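Long-range contact in 70 kDa protein (Xanthomonas sp., PDB 4B2N), which oxidatively cleaves rubber (polyisoprene) as a processive dioxygenase carrying two covalently attached c-type hemes: residues A[160-174]-A[182-196]. Residues are numbered along the deposited sequence; the frame is centred on the assembly and turned at random.
Sequences NQTNGGSGQLPLGLI and RWTGLIGASCSACHD. With HEC (heme c), chain C.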
loop_
_atom_site.group_PDB
_atom_site.type_symbol
_atom_site.label_atom_id
_atom_site.label_comp_id
_atom_site.label_asym_id
_atom_site.label_seq_id
_atom_site.Cartn_x
_atom_site.Cartn_y
_atom_site.Cartn_z
ATOM N N ASN A 160 25.140 15.796 -11.333
ATOM C CA ASN A 160 24.806 16.086 -12.717
ATOM C C ASN A 160 25.996 16.047 -13.687
ATOM O O ASN A 160 25.847 16.285 -14.885
ATOM C CB ASN A 160 23.969 17.357 -12.813
ATOM C CG ASN A 160 22.588 17.112 -12.279
ATOM O OD1 ASN A 160 21.814 16.400 -12.913
ATOM N ND2 ASN A 160 22.286 17.628 -11.071
ATOM N N GLN A 161 27.157 15.692 -13.154
ATOM C CA GLN A 161 28.300 15.403 -13.998
ATOM C C GLN A 161 28.759 13.985 -13.813
ATOM O O GLN A 161 29.768 13.604 -14.400
ATOM C CB GLN A 161 29.470 16.375 -13.691
ATOM C CG GLN A 161 29.142 17.820 -14.022
ATOM C CD GLN A 161 30.343 18.715 -13.758
ATOM O OE1 GLN A 161 31.301 18.689 -14.505
ATOM N NE2 GLN A 161 30.307 19.494 -12.672
ATOM N N THR A 162 28.063 13.182 -13.017
ATOM C CA THR A 162 28.594 11.883 -12.720
ATOM C C THR A 162 27.439 10.901 -12.794
ATOM O O THR A 162 27.437 9.948 -12.030
ATOM C CB THR A 162 29.193 11.810 -11.293
ATOM O OG1 THR A 162 28.253 12.339 -10.312
ATOM C CG2 THR A 162 30.512 12.593 -11.190
ATOM N N ASN A 163 26.472 11.143 -13.668
ATOM C CA ASN A 163 25.262 10.230 -13.819
ATOM C C ASN A 163 24.576 9.814 -12.511
ATOM O O ASN A 163 24.214 8.630 -12.317
ATOM C CB ASN A 163 25.582 8.986 -14.596
ATOM C CG ASN A 163 26.065 9.304 -15.965
ATOM O OD1 ASN A 163 27.205 9.038 -16.265
ATOM N ND2 ASN A 163 25.211 9.920 -16.795
ATOM N N GLY A 164 24.465 10.793 -11.597
ATOM C CA GLY A 164 23.816 10.560 -10.336
ATOM C C GLY A 164 24.768 10.386 -9.173
ATOM O O GLY A 164 24.375 10.484 -8.038
ATOM N N GLY A 165 26.026 10.113 -9.461
ATOM C CA GLY A 165 27.009 9.915 -8.404
ATOM C C GLY A 165 27.498 8.481 -8.419
ATOM O O GLY A 165 26.902 7.633 -9.082
ATOM N N SER A 166 28.593 8.207 -7.691
ATOM C CA SER A 166 29.074 6.845 -7.559
ATOM C C SER A 166 28.614 6.096 -6.311
ATOM O O SER A 166 28.866 4.892 -6.204
ATOM C CB SER A 166 30.590 6.844 -7.680
ATOM O OG SER A 166 31.099 7.480 -6.540
ATOM N N GLY A 167 27.822 6.717 -5.417
ATOM C CA GLY A 167 27.242 5.977 -4.297
ATOM C C GLY A 167 25.980 5.220 -4.786
ATOM O O GLY A 167 25.453 5.546 -5.843
ATOM N N GLN A 168 25.577 4.173 -4.052
ATOM C CA GLN A 168 24.399 3.396 -4.335
ATOM C C GLN A 168 23.506 3.425 -3.101
ATOM O O GLN A 168 23.978 3.174 -1.961
ATOM C CB GLN A 168 24.808 1.914 -4.678
ATOM C CG GLN A 168 23.654 0.880 -4.728
ATOM C CD GLN A 168 22.949 0.916 -6.082
ATOM O OE1 GLN A 168 23.231 1.810 -6.940
ATOM N NE2 GLN A 168 21.917 0.059 -6.233
ATOM N N LEU A 169 22.198 3.547 -3.355
ATOM C CA LEU A 169 21.207 3.521 -2.331
ATOM C C LEU A 169 20.447 2.216 -2.358
ATOM O O LEU A 169 20.293 1.633 -3.429
ATOM C CB LEU A 169 20.137 4.644 -2.550
ATOM C CG LEU A 169 20.690 6.080 -2.606
ATOM C CD1 LEU A 169 19.690 6.971 -3.356
ATOM C CD2 LEU A 169 20.979 6.524 -1.166
ATOM N N PRO A 170 19.947 1.758 -1.188
ATOM C CA PRO A 170 19.070 0.572 -1.223
ATOM C C PRO A 170 17.762 0.831 -1.918
ATOM O O PRO A 170 17.317 2.005 -2.026
ATOM C CB PRO A 170 18.705 0.352 0.260
ATOM C CG PRO A 170 19.770 0.985 1.033
ATOM C CD PRO A 170 20.187 2.208 0.197
ATOM N N LEU A 171 17.068 -0.236 -2.339
ATOM C CA LEU A 171 15.746 -0.129 -2.881
ATOM C C LEU A 171 14.907 0.539 -1.841
ATOM O O LEU A 171 14.946 0.135 -0.678
ATOM C CB LEU A 171 15.189 -1.528 -3.070
ATOM C CG LEU A 171 13.783 -1.629 -3.620
ATOM C CD1 LEU A 171 13.586 -0.978 -4.999
ATOM C CD2 LEU A 171 13.407 -3.130 -3.549
ATOM N N GLY A 172 14.137 1.544 -2.192
ATOM C CA GLY A 172 13.367 2.174 -1.081
ATOM C C GLY A 172 13.811 3.560 -0.714
ATOM O O GLY A 172 13.055 4.324 -0.108
ATOM N N LEU A 173 15.050 3.874 -1.040
ATOM C CA LEU A 173 15.499 5.276 -0.932
ATOM C C LEU A 173 15.802 5.677 -2.356
ATOM O O LEU A 173 16.097 4.814 -3.232
ATOM C CB LEU A 173 16.796 5.478 -0.120
ATOM C CG LEU A 173 16.687 5.120 1.386
ATOM C CD1 LEU A 173 18.014 5.200 2.147
ATOM C CD2 LEU A 173 15.580 5.911 2.121
ATOM N N ILE A 174 15.797 7.010 -2.570
ATOM C CA ILE A 174 16.072 7.509 -3.891
ATOM C C ILE A 174 16.700 8.885 -3.811
ATOM O O ILE A 174 16.353 9.698 -2.943
ATOM C CB ILE A 174 14.758 7.497 -4.788
ATOM C CG1 ILE A 174 15.116 7.665 -6.274
ATOM C CG2 ILE A 174 13.739 8.575 -4.297
ATOM C CD1 ILE A 174 13.923 7.591 -7.261
ATOM N N ARG A 182 16.828 16.937 -13.616
ATOM C CA ARG A 182 18.170 16.877 -13.054
ATOM C C ARG A 182 18.254 16.024 -11.804
ATOM O O ARG A 182 17.324 15.966 -11.003
ATOM C CB ARG A 182 18.705 18.269 -12.819
ATOM C CG ARG A 182 18.951 18.936 -14.162
ATOM C CD ARG A 182 19.424 20.337 -13.952
ATOM N NE ARG A 182 20.665 20.408 -13.174
ATOM C CZ ARG A 182 21.870 20.259 -13.700
ATOM N NH1 ARG A 182 21.972 19.947 -14.978
ATOM N NH2 ARG A 182 22.961 20.419 -12.952
ATOM N N TRP A 183 19.403 15.394 -11.626
ATOM C CA TRP A 183 19.679 14.673 -10.380
ATOM C C TRP A 183 19.601 15.653 -9.232
ATOM O O TRP A 183 20.218 16.722 -9.267
ATOM C CB TRP A 183 21.074 14.027 -10.379
ATOM C CG TRP A 183 21.173 12.891 -11.380
ATOM C CD1 TRP A 183 21.794 12.937 -12.613
ATOM C CD2 TRP A 183 20.647 11.538 -11.265
ATOM N NE1 TRP A 183 21.701 11.749 -13.261
ATOM C CE2 TRP A 183 21.059 10.847 -12.496
ATOM C CE3 TRP A 183 19.923 10.834 -10.293
ATOM C CZ2 TRP A 183 20.761 9.534 -12.735
ATOM C CZ3 TRP A 183 19.589 9.493 -10.555
ATOM C CH2 TRP A 183 19.999 8.853 -11.775
ATOM N N THR A 184 18.924 15.270 -8.166
ATOM C CA THR A 184 18.523 16.279 -7.142
ATOM C C THR A 184 19.582 16.537 -6.085
ATOM O O THR A 184 19.550 17.573 -5.420
ATOM C CB THR A 184 17.289 15.766 -6.469
ATOM O OG1 THR A 184 17.609 14.590 -5.681
ATOM C CG2 THR A 184 16.342 15.385 -7.572
ATOM N N GLY A 185 20.457 15.563 -5.851
ATOM C CA GLY A 185 21.386 15.737 -4.698
ATOM C C GLY A 185 20.722 15.619 -3.329
ATOM O O GLY A 185 21.355 15.914 -2.306
ATOM N N LEU A 186 19.475 15.106 -3.281
ATOM C CA LEU A 186 18.700 14.992 -2.039
ATOM C C LEU A 186 18.180 13.580 -1.990
ATOM O O LEU A 186 17.747 13.058 -3.014
ATOM C CB LEU A 186 17.427 15.882 -2.060
ATOM C CG LEU A 186 17.759 17.345 -2.368
ATOM C CD1 LEU A 186 16.488 18.205 -2.494
ATOM C CD2 LEU A 186 18.660 17.886 -1.240
ATOM N N ILE A 187 18.125 13.025 -0.786
ATOM C CA ILE A 187 17.633 11.640 -0.566
ATOM C C ILE A 187 16.270 11.591 0.119
ATOM O O ILE A 187 16.091 12.300 1.076
ATOM C CB ILE A 187 18.648 10.900 0.363
ATOM C CG1 ILE A 187 20.083 11.137 -0.085
ATOM C CG2 ILE A 187 18.383 9.417 0.443
ATOM C CD1 ILE A 187 20.418 10.732 -1.551
ATOM N N GLY A 188 15.309 10.771 -0.343
ATOM C CA GLY A 188 14.077 10.547 0.412
ATOM C C GLY A 188 13.729 9.136 0.207
ATOM O O GLY A 188 14.521 8.391 -0.377
ATOM N N ALA A 189 12.601 8.757 0.759
ATOM C CA ALA A 189 12.073 7.434 0.457
ATOM C C ALA A 189 11.563 7.399 -1.003
ATOM O O ALA A 189 11.287 8.444 -1.642
ATOM C CB ALA A 189 10.926 7.125 1.420
ATOM N N SER A 190 11.415 6.183 -1.552
ATOM C CA SER A 190 10.635 6.025 -2.768
ATOM C C SER A 190 9.423 5.164 -2.478
ATOM O O SER A 190 9.308 4.632 -1.367
ATOM C CB SER A 190 11.401 5.305 -3.889
ATOM O OG SER A 190 11.766 4.010 -3.433
ATOM N N CYS A 191 8.547 5.081 -3.482
ATOM C CA CYS A 191 7.344 4.195 -3.358
ATOM C C CYS A 191 7.786 2.827 -2.941
ATOM O O CYS A 191 7.067 2.124 -2.186
ATOM C CB CYS A 191 6.635 4.084 -4.708
ATOM S SG CYS A 191 6.308 5.630 -5.571
ATOM N N SER A 192 8.938 2.376 -3.462
ATOM C CA SER A 192 9.415 1.026 -3.139
ATOM C C SER A 192 9.736 0.753 -1.648
ATOM O O SER A 192 9.866 -0.408 -1.282
ATOM C CB SER A 192 10.620 0.686 -4.000
ATOM O OG SER A 192 10.217 0.685 -5.341
ATOM N N ALA A 193 9.924 1.793 -0.827
ATOM C CA ALA A 193 10.207 1.606 0.634
ATOM C C ALA A 193 9.095 0.718 1.219
ATOM O O ALA A 193 9.367 -0.193 2.008
ATOM C CB ALA A 193 10.299 2.971 1.391
ATOM N N CYS A 194 7.865 0.926 0.772
ATOM C CA CYS A 194 6.693 0.204 1.300
ATOM C C CYS A 194 6.179 -0.827 0.342
ATOM O O CYS A 194 5.577 -1.817 0.749
ATOM C CB CYS A 194 5.550 1.189 1.655
ATOM S SG CYS A 194 6.189 2.476 2.756
ATOM N N HIS A 195 6.333 -0.553 -0.947
ATOM C CA HIS A 195 5.652 -1.361 -1.970
ATOM C C HIS A 195 6.442 -2.518 -2.518
ATOM O O HIS A 195 5.886 -3.404 -3.124
ATOM C CB HIS A 195 5.130 -0.465 -3.093
ATOM C CG HIS A 195 3.852 0.188 -2.719
ATOM N ND1 HIS A 195 2.641 -0.469 -2.778
ATOM C CD2 HIS A 195 3.588 1.512 -2.353
ATOM C CE1 HIS A 195 1.643 0.406 -2.398
ATOM N NE2 HIS A 195 2.244 1.609 -2.098
ATOM N N ASP A 196 7.727 -2.601 -2.191
ATOM C CA ASP A 196 8.616 -3.584 -2.793
ATOM C C ASP A 196 9.472 -4.274 -1.718
ATOM O O ASP A 196 9.789 -3.686 -0.645
ATOM C CB ASP A 196 9.582 -2.940 -3.855
ATOM C CG ASP A 196 8.808 -2.573 -5.147
ATOM O OD1 ASP A 196 8.308 -3.480 -5.825
ATOM O OD2 ASP A 196 8.657 -1.377 -5.415
HETATM FE FE HEC C . 1.384 3.333 -1.623
HETATM C CHA HEC C . -1.808 1.964 -1.291
HETATM C CHB HEC C . 0.933 3.564 -5.102
HETATM C CHC HEC C . 4.250 5.351 -1.982
HETATM C CHD HEC C . 2.120 2.595 1.576
HETATM N NA HEC C . -0.044 2.931 -2.882
HETATM C C1A HEC C . -1.245 2.208 -2.610
HETATM C C2A HEC C . -1.948 1.783 -3.810
HETATM C C3A HEC C . -1.194 2.235 -4.932
HETATM C C4A HEC C . -0.035 2.903 -4.330
HETATM C CMA HEC C . -1.489 1.987 -6.399
HETATM C CAA HEC C . -3.272 0.986 -3.934
HETATM C CBA HEC C . -2.906 -0.482 -3.706
HETATM C CGA HEC C . -4.129 -1.378 -3.614
HETATM O O1A HEC C . -5.149 -1.061 -2.911
HETATM O O2A HEC C . -3.998 -2.453 -4.206
HETATM N NB HEC C . 2.282 4.318 -3.176
HETATM C C1B HEC C . 2.050 4.236 -4.491
HETATM C C2B HEC C . 2.936 5.011 -5.346
HETATM C C3B HEC C . 3.883 5.543 -4.444
HETATM C C4B HEC C . 3.450 5.015 -3.155
HETATM C CMB HEC C . 2.746 5.105 -6.807
HETATM C CAB HEC C . 5.031 6.486 -4.691
HETATM C CBB HEC C . 4.655 7.768 -5.177
HETATM N NC HEC C . 2.931 3.896 -0.519
HETATM C C1C HEC C . 4.025 4.723 -0.703
HETATM C C2C HEC C . 4.933 4.778 0.470
HETATM C C3C HEC C . 4.251 3.975 1.509
HETATM C C4C HEC C . 3.039 3.469 0.870
HETATM C CMC HEC C . 6.216 5.601 0.511
HETATM C CAC HEC C . 4.671 3.713 2.923
HETATM C CBC HEC C . 5.212 4.779 3.649
HETATM N ND HEC C . 0.313 2.453 -0.132
HETATM C C1D HEC C . 0.782 2.249 1.098
HETATM C C2D HEC C . -0.142 1.589 1.963
HETATM C C3D HEC C . -1.287 1.421 1.126
HETATM C C4D HEC C . -0.908 2.013 -0.152
HETATM C CMD HEC C . -0.023 1.152 3.379
HETATM C CAD HEC C . -2.594 0.885 1.597
HETATM C CBD HEC C . -3.159 2.181 2.300
HETATM C CGD HEC C . -4.467 1.852 2.981
HETATM O O1D HEC C . -4.517 1.694 4.227
HETATM O O2D HEC C . -5.464 1.653 2.209
HETATM O O HOH W 1 13.988 2.842 -4.565
#
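Ile174 and Gly188 form an antiparallel hydrogen-bonded pair, with Ile174 N to Gly188 O at 2.9 Å and Gly188 N to Ile174 O at 3.0 Å, which ties strands 173-174 and 186-189 into a beta hairpin. Two residues further along each chain, past the non-hydrogen-bonded Leu173/Ala189 pair, Ser190 N donates to Gly172 O (2.9 Å) from well above the carbonyl plane. Gly172 follows Leu171 in a type II turn and comes within 3.6 Å of Ala193, CA to CA; this close approach and its positive phi both favour glycine. A water joins Gly172 N, Leu173 O and Ser190 OG there. Leu171, its CG anti to the backbone N (chi1 179°), lays CD1 against Ser192 CB and CD2 against Asp196 CB, while Ser192 OG donates to Asp196 OD2. At the far end the Asn160 amide grips the Trp183 backbone twice: OD1 accepts from Trp183 N in its carbonyl plane, and ND2 donates to Trp183 O (2.9 Å). In one of two conformers the Arg182 guanidinium stacks on that amide, a contact to be read with caution. Gly164 CA sits over the indole of Trp183, 3.5 Å from the five-membered ring centroid and 12° off its normal, a CH-pi contact. Cys191, Cys194 and His195 form the CXXCH heme c motif, with His195 NE2 on the iron; the Ser190-Gly172 bond and Leu171 packing therefore set the turn before strand 173-174 against heme-bearing helix 192-195.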